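Local coordinates for protein CDP-glucose-4,6-dehydratase (Yersinia pseudotuberculosis, PDB 1RKX) that catalyses the dehydration of CDP-D-glucose to CDP-4-dehydro-6-deoxy-D-glucose, probably with the NAD bound to its SDR-type Rossmann fold as hydride carrier, at residues 127-132 against 188-193; 83-88 against 241-246; 37-42 against 70-75. One frame throughout, in Å; residues are numbered along the deposited sequence.

Interaction 1: residues 127-132 against 188-193. With NAD (nicotinamide-adenine-dinucleotide), chain G.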
loop_
_atom_site.group_PDB
_atom_site.type_symbol
_atom_site.label_atom_id
_atom_site.label_comp_id
_atom_site.label_asym_id
_atom_site.label_seq_id
_atom_site.Cartn_x
_atom_site.Cartn_y
_atom_site.Cartn_z
ATOM N N VAL C 127 24.732 2.364 -16.761
ATOM C CA VAL C 127 24.508 3.720 -16.289
ATOM C C VAL C 127 24.041 3.645 -14.839
ATOM O O VAL C 127 23.053 2.973 -14.521
ATOM C CB VAL C 127 23.424 4.447 -17.122
ATOM C CG1 VAL C 127 23.236 5.883 -16.600
ATOM C CG2 VAL C 127 23.816 4.466 -18.593
ATOM N N VAL C 128 24.764 4.325 -13.960
ATOM C CA VAL C 128 24.418 4.352 -12.554
ATOM C C VAL C 128 24.135 5.799 -12.188
ATOM O O VAL C 128 25.043 6.626 -12.094
ATOM C CB VAL C 128 25.560 3.809 -11.679
ATOM C CG1 VAL C 128 25.218 4.003 -10.203
ATOM C CG2 VAL C 128 25.771 2.329 -11.971
ATOM N N ASN C 129 22.858 6.098 -12.000
ATOM C CA ASN C 129 22.441 7.443 -11.665
ATOM C C ASN C 129 22.246 7.608 -10.164
ATOM O O ASN C 129 21.361 6.997 -9.571
ATOM C CB ASN C 129 21.148 7.779 -12.413
ATOM C CG ASN C 129 20.555 9.094 -11.975
ATOM O OD1 ASN C 129 21.269 9.974 -11.494
ATOM N ND2 ASN C 129 19.245 9.245 -12.151
ATOM N N ILE C 130 23.085 8.437 -9.560
ATOM C CA ILE C 130 23.013 8.710 -8.134
ATOM C C ILE C 130 21.913 9.732 -7.865
ATOM O O ILE C 130 21.976 10.878 -8.329
ATOM C CB ILE C 130 24.347 9.279 -7.588
ATOM C CG1 ILE C 130 25.397 8.171 -7.489
ATOM C CG2 ILE C 130 24.135 9.898 -6.210
ATOM C CD1 ILE C 130 25.793 7.576 -8.822
ATOM N N THR C 131 20.896 9.314 -7.124
ATOM C CA THR C 131 19.814 10.228 -6.791
ATOM C C THR C 131 19.998 10.618 -5.328
ATOM O O THR C 131 20.864 11.443 -5.018
ATOM C CB THR C 131 18.431 9.574 -7.058
ATOM O OG1 THR C 131 18.301 8.360 -6.311
ATOM C CG2 THR C 131 18.287 9.267 -8.543
ATOM N N SER C 132 19.234 10.018 -4.419
ATOM C CA SER C 132 19.376 10.352 -3.004
ATOM C C SER C 132 18.497 9.479 -2.133
ATOM O O SER C 132 17.527 8.912 -2.609
ATOM C CB SER C 132 18.993 11.818 -2.765
ATOM O OG SER C 132 19.037 12.138 -1.381
ATOM N N VAL C 188 20.348 0.566 -17.309
ATOM C CA VAL C 188 20.252 1.778 -16.493
ATOM C C VAL C 188 19.658 1.567 -15.101
ATOM O O VAL C 188 18.587 0.981 -14.953
ATOM C CB VAL C 188 19.401 2.836 -17.222
ATOM C CG1 VAL C 188 19.411 4.153 -16.439
ATOM C CG2 VAL C 188 19.932 3.042 -18.636
ATOM N N ALA C 189 20.350 2.073 -14.083
ATOM C CA ALA C 189 19.885 1.931 -12.708
ATOM C C ALA C 189 20.049 3.220 -11.906
ATOM O O ALA C 189 20.774 4.130 -12.307
ATOM C CB ALA C 189 20.654 0.807 -12.018
ATOM N N THR C 190 19.347 3.298 -10.780
ATOM C CA THR C 190 19.482 4.441 -9.890
ATOM C C THR C 190 19.956 3.891 -8.553
ATOM O O THR C 190 19.657 2.745 -8.204
ATOM C CB THR C 190 18.152 5.218 -9.685
ATOM O OG1 THR C 190 17.117 4.321 -9.260
ATOM C CG2 THR C 190 17.740 5.919 -10.975
ATOM N N VAL C 191 20.717 4.694 -7.818
ATOM C CA VAL C 191 21.215 4.278 -6.516
ATOM C C VAL C 191 20.833 5.334 -5.485
ATOM O O VAL C 191 20.982 6.536 -5.708
ATOM C CB VAL C 191 22.751 4.042 -6.535
ATOM C CG1 VAL C 191 23.063 2.831 -7.402
ATOM C CG2 VAL C 191 23.483 5.268 -7.057
ATOM N N ARG C 192 20.333 4.866 -4.353
ATOM C CA ARG C 192 19.862 5.741 -3.293
ATOM C C ARG C 192 20.648 5.536 -2.006
ATOM O O ARG C 192 20.667 4.436 -1.450
ATOM C CB ARG C 192 18.372 5.459 -3.070
ATOM C CG ARG C 192 17.573 5.488 -4.377
ATOM C CD ARG C 192 16.262 4.710 -4.298
ATOM N NE ARG C 192 15.590 4.654 -5.598
ATOM C CZ ARG C 192 14.506 3.933 -5.853
ATOM N NH1 ARG C 192 13.960 3.191 -4.902
ATOM N NH2 ARG C 192 13.958 3.964 -7.060
ATOM N N ALA C 193 21.285 6.601 -1.533
ATOM C CA ALA C 193 22.082 6.543 -0.314
ATOM C C ALA C 193 22.225 7.939 0.278
ATOM O O ALA C 193 22.084 8.936 -0.430
ATOM C CB ALA C 193 23.463 5.966 -0.625
HETATM P PA NAD G . 29.412 17.706 -3.682
HETATM O O1A NAD G . 28.817 19.058 -3.610
HETATM O O2A NAD G . 30.731 17.511 -3.024
HETATM O O5B NAD G . 29.552 17.229 -5.211
HETATM C C5B NAD G . 28.584 17.698 -6.181
HETATM C C4B NAD G . 29.163 17.654 -7.596
HETATM O O4B NAD G . 28.074 18.172 -8.394
HETATM C C3B NAD G . 30.323 18.617 -7.794
HETATM O O3B NAD G . 31.376 17.881 -8.448
HETATM C C2B NAD G . 29.705 19.717 -8.636
HETATM O O2B NAD G . 30.672 20.431 -9.456
HETATM C C1B NAD G . 28.653 18.958 -9.402
HETATM N N9A NAD G . 27.632 19.829 -9.963
HETATM C C8A NAD G . 26.652 20.516 -9.296
HETATM N N7A NAD G . 25.875 21.243 -10.096
HETATM C C5A NAD G . 26.389 21.010 -11.356
HETATM C C6A NAD G . 26.008 21.494 -12.627
HETATM N N6A NAD G . 25.015 22.322 -12.881
HETATM N N1A NAD G . 26.733 21.069 -13.709
HETATM C C2A NAD G . 27.777 20.207 -13.480
HETATM N N3A NAD G . 28.220 19.695 -12.352
HETATM C C4A NAD G . 27.474 20.139 -11.303
HETATM O O3 NAD G . 28.370 16.686 -3.124
HETATM P PN NAD G . 28.458 15.066 -2.914
HETATM O O1N NAD G . 28.335 14.882 -1.465
HETATM O O2N NAD G . 29.756 14.595 -3.461
HETATM O O5D NAD G . 27.156 14.547 -3.647
HETATM C C5D NAD G . 27.343 13.677 -4.769
HETATM C C4D NAD G . 25.998 13.213 -5.294
HETATM O O4D NAD G . 25.436 12.396 -4.214
HETATM C C3D NAD G . 24.919 14.256 -5.583
HETATM O O3D NAD G . 24.070 13.745 -6.631
HETATM C C2D NAD G . 24.175 14.325 -4.256
HETATM O O2D NAD G . 22.857 14.867 -4.445
HETATM C C1D NAD G . 24.156 12.871 -3.864
HETATM N N1N NAD G . 23.906 12.687 -2.440
HETATM C C2N NAD G . 24.887 12.919 -1.459
HETATM C C3N NAD G . 24.618 12.633 -0.015
HETATM C C7N NAD G . 25.718 12.850 0.941
HETATM O O7N NAD G . 25.483 12.586 2.130
HETATM N N7N NAD G . 26.936 13.309 0.584
HETATM C C4N NAD G . 23.218 12.235 0.396
HETATM C C5N NAD G . 22.294 12.062 -0.766
HETATM C C6N NAD G . 22.606 12.259 -2.030
#
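Val-191 and Ile-130 meet through torsions that turn their branches to each other. In Val-191, chi1 of -68° sets CG1 anti to the carbonyl carbon, which leaves CG2 between the backbone N and the carbonyl carbon. That CG2 methyl lies 3.5 Å from CG1 of Ile-130, which stands anti to its own carbonyl carbon (chi1 -74°). The other branch of Val-191, CG1, touches CG1 of Val-128 at 3.7 Å, and these two side chains cross at about a right angle. Val-191 thus fits against two residues of the adjacent strand on one face of the sheet. On the other face Val-127 lies beside Val-188, and Asn-129 beside Thr-190, each pair pointing the same way.

The backbones form a parallel beta ladder. Ala-189 N donates a hydrogen bond to Val-127 O, Asn-129 N to Ala-189 O, and Val-191 N to Asn-129 O at 3.0 Å. Thr-131 N closes the ladder on Val-191 O at 3.1 Å.

The C-terminal ends of both segments reach the nicotinamide half of NAD. Ser-132 OG and Ala-193 O approach its C5N, while Ile-130 CG2 touches the ribose atom O4D. Ser-132 OG is hydrogen-bonded to Tyr-157 OH.

The pair lies toward one side of the seven-stranded parallel Rossmann sheet: strand 83-86 flanks 127-130, and strand 259-261 lies beyond 188-192. Helix 236-251 covers Ile-130 and Val-191. On the other face lies helix 156-175, whose Glu-165 accepts hydrogen bonds from the hydroxyls of Thr-131 and Thr-190 and forms a salt bridge with Arg-192, which is also hydrogen-bonded to Tyr-136.

Interaction 2: residues 83-88 against 241-246. With NAD (nicotinamide-adenine-dinucleotide), chain G.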
loop_
_atom_site.group_PDB
_atom_site.type_symbol
_atom_site.label_atom_id
_atom_site.label_comp_id
_atom_site.label_asym_id
_atom_site.label_seq_id
_atom_site.Cartn_x
_atom_site.Cartn_y
_atom_site.Cartn_z
ATOM N N ILE C 83 30.714 2.906 -19.406
ATOM C CA ILE C 83 30.086 2.997 -18.096
ATOM C C ILE C 83 29.975 4.456 -17.671
ATOM O O ILE C 83 30.925 5.234 -17.814
ATOM C CB ILE C 83 30.906 2.229 -17.036
ATOM C CG1 ILE C 83 31.047 0.761 -17.448
ATOM C CG2 ILE C 83 30.215 2.319 -15.674
ATOM C CD1 ILE C 83 31.968 -0.050 -16.545
ATOM N N VAL C 84 28.813 4.820 -17.137
ATOM C CA VAL C 84 28.579 6.182 -16.696
ATOM C C VAL C 84 28.041 6.249 -15.268
ATOM O O VAL C 84 27.127 5.511 -14.908
ATOM C CB VAL C 84 27.555 6.899 -17.603
ATOM C CG1 VAL C 84 27.275 8.299 -17.052
ATOM C CG2 VAL C 84 28.077 6.975 -19.033
ATOM N N PHE C 85 28.625 7.130 -14.466
ATOM C CA PHE C 85 28.175 7.363 -13.096
ATOM C C PHE C 85 27.753 8.827 -13.055
ATOM O O PHE C 85 28.587 9.724 -13.232
ATOM C CB PHE C 85 29.301 7.146 -12.082
ATOM C CG PHE C 85 29.669 5.705 -11.872
ATOM C CD1 PHE C 85 30.721 5.131 -12.582
ATOM C CD2 PHE C 85 28.978 4.923 -10.946
ATOM C CE1 PHE C 85 31.086 3.795 -12.369
ATOM C CE2 PHE C 85 29.331 3.586 -10.722
ATOM C CZ PHE C 85 30.390 3.021 -11.436
ATOM N N HIS C 86 26.465 9.074 -12.838
ATOM C CA HIS C 86 25.964 10.440 -12.782
ATOM C C HIS C 86 25.840 10.891 -11.334
ATOM O O HIS C 86 24.900 10.508 -10.636
ATOM C CB HIS C 86 24.608 10.529 -13.498
ATOM C CG HIS C 86 23.970 11.887 -13.437
ATOM N ND1 HIS C 86 24.656 13.048 -13.724
ATOM C CD2 HIS C 86 22.704 12.262 -13.134
ATOM C CE1 HIS C 86 23.841 14.081 -13.596
ATOM N NE2 HIS C 86 22.650 13.631 -13.240
ATOM N N MET C 87 26.798 11.697 -10.882
ATOM C CA MET C 87 26.778 12.191 -9.516
ATOM C C MET C 87 26.644 13.701 -9.394
ATOM O O MET C 87 26.504 14.220 -8.289
ATOM C CB MET C 87 28.024 11.724 -8.762
ATOM C CG MET C 87 27.998 10.241 -8.446
ATOM S SD MET C 87 29.095 9.782 -7.097
ATOM C CE MET C 87 30.596 9.591 -7.975
ATOM N N ALA C 88 26.685 14.406 -10.519
ATOM C CA ALA C 88 26.563 15.858 -10.493
ATOM C C ALA C 88 25.137 16.261 -10.123
ATOM O O ALA C 88 24.164 15.738 -10.673
ATOM C CB ALA C 88 26.939 16.450 -11.851
ATOM N N GLY C 241 29.084 -0.223 -3.354
ATOM C CA GLY C 241 27.842 -0.745 -3.897
ATOM C C GLY C 241 27.628 -0.277 -5.327
ATOM O O GLY C 241 27.184 -1.048 -6.175
ATOM N N TYR C 242 27.945 0.989 -5.596
ATOM C CA TYR C 242 27.800 1.552 -6.944
ATOM C C TYR C 242 28.689 0.787 -7.929
ATOM O O TYR C 242 28.277 0.483 -9.044
ATOM C CB TYR C 242 28.218 3.028 -6.971
ATOM C CG TYR C 242 27.427 3.968 -6.079
ATOM C CD1 TYR C 242 27.805 5.306 -5.952
ATOM C CD2 TYR C 242 26.324 3.522 -5.347
ATOM C CE1 TYR C 242 27.110 6.179 -5.119
ATOM C CE2 TYR C 242 25.621 4.395 -4.500
ATOM C CZ TYR C 242 26.020 5.713 -4.392
ATOM O OH TYR C 242 25.349 6.567 -3.543
ATOM N N LEU C 243 29.917 0.496 -7.509
ATOM C CA LEU C 243 30.869 -0.221 -8.361
ATOM C C LEU C 243 30.394 -1.643 -8.623
ATOM O O LEU C 243 30.434 -2.120 -9.757
ATOM C CB LEU C 243 32.257 -0.241 -7.710
ATOM C CG LEU C 243 32.987 1.104 -7.592
ATOM C CD1 LEU C 243 34.174 0.971 -6.645
ATOM C CD2 LEU C 243 33.441 1.572 -8.970
ATOM N N LEU C 244 29.936 -2.318 -7.570
ATOM C CA LEU C 244 29.436 -3.682 -7.694
ATOM C C LEU C 244 28.257 -3.719 -8.657
ATOM O O LEU C 244 28.163 -4.599 -9.514
ATOM C CB LEU C 244 29.001 -4.203 -6.321
ATOM C CG LEU C 244 28.420 -5.614 -6.272
ATOM C CD1 LEU C 244 29.473 -6.621 -6.742
ATOM C CD2 LEU C 244 27.979 -5.927 -4.846
ATOM N N LEU C 245 27.349 -2.760 -8.511
ATOM C CA LEU C 245 26.183 -2.681 -9.381
ATOM C C LEU C 245 26.595 -2.426 -10.830
ATOM O O LEU C 245 26.054 -3.039 -11.747
ATOM C CB LEU C 245 25.247 -1.558 -8.918
ATOM C CG LEU C 245 24.032 -1.274 -9.808
ATOM C CD1 LEU C 245 23.145 -2.503 -9.897
ATOM C CD2 LEU C 245 23.254 -0.088 -9.239
ATOM N N ALA C 246 27.546 -1.516 -11.029
ATOM C CA ALA C 246 28.013 -1.190 -12.372
ATOM C C ALA C 246 28.533 -2.439 -13.072
ATOM O O ALA C 246 28.240 -2.678 -14.245
ATOM C CB ALA C 246 29.113 -0.141 -12.304
HETATM P PA NAD G . 29.412 17.706 -3.682
HETATM O O1A NAD G . 28.817 19.058 -3.610
HETATM O O2A NAD G . 30.731 17.511 -3.024
HETATM O O5B NAD G . 29.552 17.229 -5.211
HETATM C C5B NAD G . 28.584 17.698 -6.181
HETATM C C4B NAD G . 29.163 17.654 -7.596
HETATM O O4B NAD G . 28.074 18.172 -8.394
HETATM C C3B NAD G . 30.323 18.617 -7.794
HETATM O O3B NAD G . 31.376 17.881 -8.448
HETATM C C2B NAD G . 29.705 19.717 -8.636
HETATM O O2B NAD G . 30.672 20.431 -9.456
HETATM C C1B NAD G . 28.653 18.958 -9.402
HETATM N N9A NAD G . 27.632 19.829 -9.963
HETATM C C8A NAD G . 26.652 20.516 -9.296
HETATM N N7A NAD G . 25.875 21.243 -10.096
HETATM C C5A NAD G . 26.389 21.010 -11.356
HETATM C C6A NAD G . 26.008 21.494 -12.627
HETATM N N6A NAD G . 25.015 22.322 -12.881
HETATM N N1A NAD G . 26.733 21.069 -13.709
HETATM C C2A NAD G . 27.777 20.207 -13.480
HETATM N N3A NAD G . 28.220 19.695 -12.352
HETATM C C4A NAD G . 27.474 20.139 -11.303
HETATM O O3 NAD G . 28.370 16.686 -3.124
HETATM P PN NAD G . 28.458 15.066 -2.914
HETATM O O1N NAD G . 28.335 14.882 -1.465
HETATM O O2N NAD G . 29.756 14.595 -3.461
HETATM O O5D NAD G . 27.156 14.547 -3.647
HETATM C C5D NAD G . 27.343 13.677 -4.769
HETATM C C4D NAD G . 25.998 13.213 -5.294
HETATM O O4D NAD G . 25.436 12.396 -4.214
HETATM C C3D NAD G . 24.919 14.256 -5.583
HETATM O O3D NAD G . 24.070 13.745 -6.631
HETATM C C2D NAD G . 24.175 14.325 -4.256
HETATM O O2D NAD G . 22.857 14.867 -4.445
HETATM C C1D NAD G . 24.156 12.871 -3.864
HETATM N N1N NAD G . 23.906 12.687 -2.440
HETATM C C2N NAD G . 24.887 12.919 -1.459
HETATM C C3N NAD G . 24.618 12.633 -0.015
HETATM C C7N NAD G . 25.718 12.850 0.941
HETATM O O7N NAD G . 25.483 12.586 2.130
HETATM N N7N NAD G . 26.936 13.309 0.584
HETATM C C4N NAD G . 23.218 12.235 0.396
HETATM C C5N NAD G . 22.294 12.062 -0.766
HETATM C C6N NAD G . 22.606 12.259 -2.030
#
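This contact packs a helix on the central parallel sheet of the Rossmann fold, at the edge of the NAD pocket, to which Met-87 and Ala-88 belong. Strand 83-86 and helix 241-246 run roughly antiparallel, at 148°, with axes 10.4 Å apart. No hydrogen bond joins them. Phe-85 carries the packing. Its chi1 of -73° puts CG anti to the carbonyl carbon, and the ring reaches the helix with CE2 and CZ. Tyr-242 O lies at the ring edge, near its plane, 3.7 Å from CE2. That oxygen also accepts the helical bond from Ala-246 N. Tyr-242 CB touches CE2 as well, and Leu-243 CD2 approaches CZ obliquely. Farther back along the strand, Ile-83 CG2 meets the same Ala-246 methyl that Phe-85 touches. Trp-7 of helix 4-7 and Leu-25 of helix 20-31 also pack on Phe-85.

Beyond the strand the chain turns to the cofactor. Met-87 O accepts a hydrogen bond from O3D of the nicotinamide ribose of NAD at 3.0 Å, and the CB of Ala-88 lies 3.5 Å from N3A of the adenine. The hydroxyl of Tyr-242 is hydrogen-bonded to Lys-21, an NAD-binding residue. The closest touch between strand and helix is Phe-85 CZ against Ala-246 CB, 3.5 Å.

Interaction 3: residues 37-42 against 70-75. With NAD (nicotinamide-adenine-dinucleotide), chain G.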
loop_
_atom_site.group_PDB
_atom_site.type_symbol
_atom_site.label_atom_id
_atom_site.label_comp_id
_atom_site.label_asym_id
_atom_site.label_seq_id
_atom_site.Cartn_x
_atom_site.Cartn_y
_atom_site.Cartn_z
ATOM N N LYS C 37 36.966 9.856 -17.261
ATOM C CA LYS C 37 36.747 11.230 -17.705
ATOM C C LYS C 37 35.677 11.817 -16.794
ATOM O O LYS C 37 34.661 11.177 -16.532
ATOM C CB LYS C 37 36.263 11.295 -19.158
ATOM C CG LYS C 37 36.029 12.737 -19.631
ATOM C CD LYS C 37 35.658 12.826 -21.111
ATOM C CE LYS C 37 35.502 14.282 -21.549
ATOM N NZ LYS C 37 35.075 14.416 -22.973
ATOM N N GLY C 38 35.912 13.029 -16.308
ATOM C CA GLY C 38 34.954 13.675 -15.430
ATOM C C GLY C 38 34.379 14.942 -16.043
ATOM O O GLY C 38 35.029 15.601 -16.855
ATOM N N TYR C 39 33.152 15.278 -15.647
ATOM C CA TYR C 39 32.463 16.471 -16.146
ATOM C C TYR C 39 31.746 17.089 -14.950
ATOM O O TYR C 39 30.796 16.501 -14.427
ATOM C CB TYR C 39 31.447 16.067 -17.215
ATOM C CG TYR C 39 30.741 17.219 -17.903
ATOM C CD1 TYR C 39 31.211 17.729 -19.114
ATOM C CD2 TYR C 39 29.587 17.782 -17.354
ATOM C CE1 TYR C 39 30.545 18.770 -19.769
ATOM C CE2 TYR C 39 28.915 18.830 -18.001
ATOM C CZ TYR C 39 29.402 19.313 -19.209
ATOM O OH TYR C 39 28.744 20.330 -19.864
ATOM N N SER C 40 32.210 18.258 -14.514
ATOM C CA SER C 40 31.626 18.952 -13.362
ATOM C C SER C 40 31.910 20.442 -13.441
ATOM O O SER C 40 32.641 20.909 -14.314
ATOM C CB SER C 40 32.259 18.469 -12.046
ATOM O OG SER C 40 32.335 17.060 -11.942
ATOM N N LEU C 41 31.325 21.186 -12.512
ATOM C CA LEU C 41 31.610 22.608 -12.411
ATOM C C LEU C 41 32.869 22.590 -11.545
ATOM O O LEU C 41 33.252 21.532 -11.035
ATOM C CB LEU C 41 30.505 23.343 -11.652
ATOM C CG LEU C 41 29.121 23.442 -12.288
ATOM C CD1 LEU C 41 28.187 24.171 -11.329
ATOM C CD2 LEU C 41 29.214 24.189 -13.614
ATOM N N THR C 42 33.509 23.739 -11.374
ATOM C CA THR C 42 34.704 23.821 -10.543
ATOM C C THR C 42 34.375 23.277 -9.147
ATOM O O THR C 42 33.246 23.429 -8.674
ATOM C CB THR C 42 35.178 25.286 -10.424
ATOM O OG1 THR C 42 35.667 25.728 -11.697
ATOM C CG2 THR C 42 36.281 25.423 -9.384
ATOM N N ASN C 70 24.108 20.499 -25.089
ATOM C CA ASN C 70 25.023 20.160 -26.168
ATOM C C ASN C 70 26.457 19.928 -25.705
ATOM O O ASN C 70 27.133 19.018 -26.189
ATOM C CB ASN C 70 25.009 21.237 -27.252
ATOM C CG ASN C 70 25.569 20.730 -28.563
ATOM O OD1 ASN C 70 24.947 19.905 -29.236
ATOM N ND2 ASN C 70 26.755 21.203 -28.927
ATOM N N LYS C 71 26.928 20.752 -24.776
ATOM C CA LYS C 71 28.288 20.596 -24.272
ATOM C C LYS C 71 28.444 19.247 -23.574
ATOM O O LYS C 71 29.507 18.638 -23.627
ATOM C CB LYS C 71 28.635 21.727 -23.303
ATOM C CG LYS C 71 30.053 21.641 -22.763
ATOM C CD LYS C 71 30.371 22.806 -21.845
ATOM C CE LYS C 71 31.773 22.675 -21.288
ATOM N NZ LYS C 71 32.123 23.806 -20.392
ATOM N N LEU C 72 27.381 18.786 -22.915
ATOM C CA LEU C 72 27.415 17.497 -22.227
ATOM C C LEU C 72 27.394 16.366 -23.256
ATOM O O LEU C 72 28.108 15.372 -23.114
ATOM C CB LEU C 72 26.222 17.369 -21.275
ATOM C CG LEU C 72 26.065 16.031 -20.545
ATOM C CD1 LEU C 72 27.344 15.673 -19.793
ATOM C CD2 LEU C 72 24.885 16.129 -19.580
ATOM N N LEU C 73 26.567 16.524 -24.288
ATOM C CA LEU C 73 26.465 15.528 -25.353
ATOM C C LEU C 73 27.828 15.351 -26.022
ATOM O O LEU C 73 28.283 14.225 -26.244
ATOM C CB LEU C 73 25.434 15.981 -26.389
ATOM C CG LEU C 73 25.395 15.292 -27.758
ATOM C CD1 LEU C 73 24.942 13.842 -27.609
ATOM C CD2 LEU C 73 24.443 16.068 -28.676
ATOM N N GLU C 74 28.473 16.470 -26.340
ATOM C CA GLU C 74 29.782 16.442 -26.986
ATOM C C GLU C 74 30.846 15.816 -26.093
ATOM O O GLU C 74 31.659 15.018 -26.560
ATOM C CB GLU C 74 30.217 17.858 -27.374
ATOM C CG GLU C 74 29.400 18.474 -28.493
ATOM C CD GLU C 74 29.419 17.636 -29.756
ATOM O OE1 GLU C 74 30.523 17.315 -30.245
ATOM O OE2 GLU C 74 28.327 17.297 -30.260
ATOM N N SER C 75 30.841 16.184 -24.815
ATOM C CA SER C 75 31.813 15.651 -23.866
ATOM C C SER C 75 31.705 14.130 -23.793
ATOM O O SER C 75 32.714 13.427 -23.679
ATOM C CB SER C 75 31.585 16.257 -22.477
ATOM O OG SER C 75 32.526 15.764 -21.536
HETATM P PA NAD G . 29.412 17.706 -3.682
HETATM O O1A NAD G . 28.817 19.058 -3.610
HETATM O O2A NAD G . 30.731 17.511 -3.024
HETATM O O5B NAD G . 29.552 17.229 -5.211
HETATM C C5B NAD G . 28.584 17.698 -6.181
HETATM C C4B NAD G . 29.163 17.654 -7.596
HETATM O O4B NAD G . 28.074 18.172 -8.394
HETATM C C3B NAD G . 30.323 18.617 -7.794
HETATM O O3B NAD G . 31.376 17.881 -8.448
HETATM C C2B NAD G . 29.705 19.717 -8.636
HETATM O O2B NAD G . 30.672 20.431 -9.456
HETATM C C1B NAD G . 28.653 18.958 -9.402
HETATM N N9A NAD G . 27.632 19.829 -9.963
HETATM C C8A NAD G . 26.652 20.516 -9.296
HETATM N N7A NAD G . 25.875 21.243 -10.096
HETATM C C5A NAD G . 26.389 21.010 -11.356
HETATM C C6A NAD G . 26.008 21.494 -12.627
HETATM N N6A NAD G . 25.015 22.322 -12.881
HETATM N N1A NAD G . 26.733 21.069 -13.709
HETATM C C2A NAD G . 27.777 20.207 -13.480
HETATM N N3A NAD G . 28.220 19.695 -12.352
HETATM C C4A NAD G . 27.474 20.139 -11.303
HETATM O O3 NAD G . 28.370 16.686 -3.124
HETATM P PN NAD G . 28.458 15.066 -2.914
HETATM O O1N NAD G . 28.335 14.882 -1.465
HETATM O O2N NAD G . 29.756 14.595 -3.461
HETATM O O5D NAD G . 27.156 14.547 -3.647
HETATM C C5D NAD G . 27.343 13.677 -4.769
HETATM C C4D NAD G . 25.998 13.213 -5.294
HETATM O O4D NAD G . 25.436 12.396 -4.214
HETATM C C3D NAD G . 24.919 14.256 -5.583
HETATM O O3D NAD G . 24.070 13.745 -6.631
HETATM C C2D NAD G . 24.175 14.325 -4.256
HETATM O O2D NAD G . 22.857 14.867 -4.445
HETATM C C1D NAD G . 24.156 12.871 -3.864
HETATM N N1N NAD G . 23.906 12.687 -2.440
HETATM C C2N NAD G . 24.887 12.919 -1.459
HETATM C C3N NAD G . 24.618 12.633 -0.015
HETATM C C7N NAD G . 25.718 12.850 0.941
HETATM O O7N NAD G . 25.483 12.586 2.130
HETATM N N7N NAD G . 26.936 13.309 0.584
HETATM C C4N NAD G . 23.218 12.235 0.396
HETATM C C5N NAD G . 22.294 12.062 -0.766
HETATM C C6N NAD G . 22.606 12.259 -2.030
#
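Here a Rossmann strand that serves the adenosine half of NAD packs on helix 69-79. Strand 37-40 and helix 70-75 run almost exactly antiparallel, at 174°, with axes 10.4 Å apart. Tyr-39 buries the most surface. Leu-72 CD1 sits over one face of its ring, 4.0 Å from the centroid and close to the normal, a CH-pi contact. Ser-75 approaches the ring obliquely, its OG 3.4 Å from Tyr-39 CD1. At the far end of the ring, Tyr-39 OH lies against CG and CD of Lys-71 and is hydrogen-bonded to Asp-65 O.

The end of the strand and the loop after it reach the cofactor. Leu-41 N makes a weak hydrogen bond to NAD O2B, and the Leu-41 side chain packs on the adenine, its CD1 3.6 Å from C5A. Ser-40 CB also lies near O2B.

Lys-37 spans the gap to the helix as a fully extended chain. Its ammonium group has two acidic neighbours outside the contact, a salt bridge to Glu-78 and a long, weak ion pair with Glu-62. Ser-75 OG, itself hydrogen-bonded to Glu-62, receives a weak bond from Lys-37 NZ at 3.2 Å. The stronger bond runs from Lys-37 NZ to Ser-75 O, 2.7 Å, in the carbonyl plane and on a lone pair.

Overall arrangement
All three contacts use strands of one parallel sheet, and all three touch the same NAD. Interactions 1 and 2 are direct neighbours, with centres about 7 Å apart. Val-128 N reaches Val-84 O at 2.8 Å, a probable hydrogen bond, and Val-191 CG2 packs on Tyr-242 CE2 at 3.4 Å. Interaction 3 stands apart, its centre about 17 Å from that of interaction 2 and about 19 Å from that of interaction 1. Helix 69-79 leads in the chain to strand 83-86, linking interactions 3 and 2. Along NAD, interaction 3 serves the adenosine, interaction 2 the adenine and nicotinamide ribose, and interaction 1 the nicotinamide end.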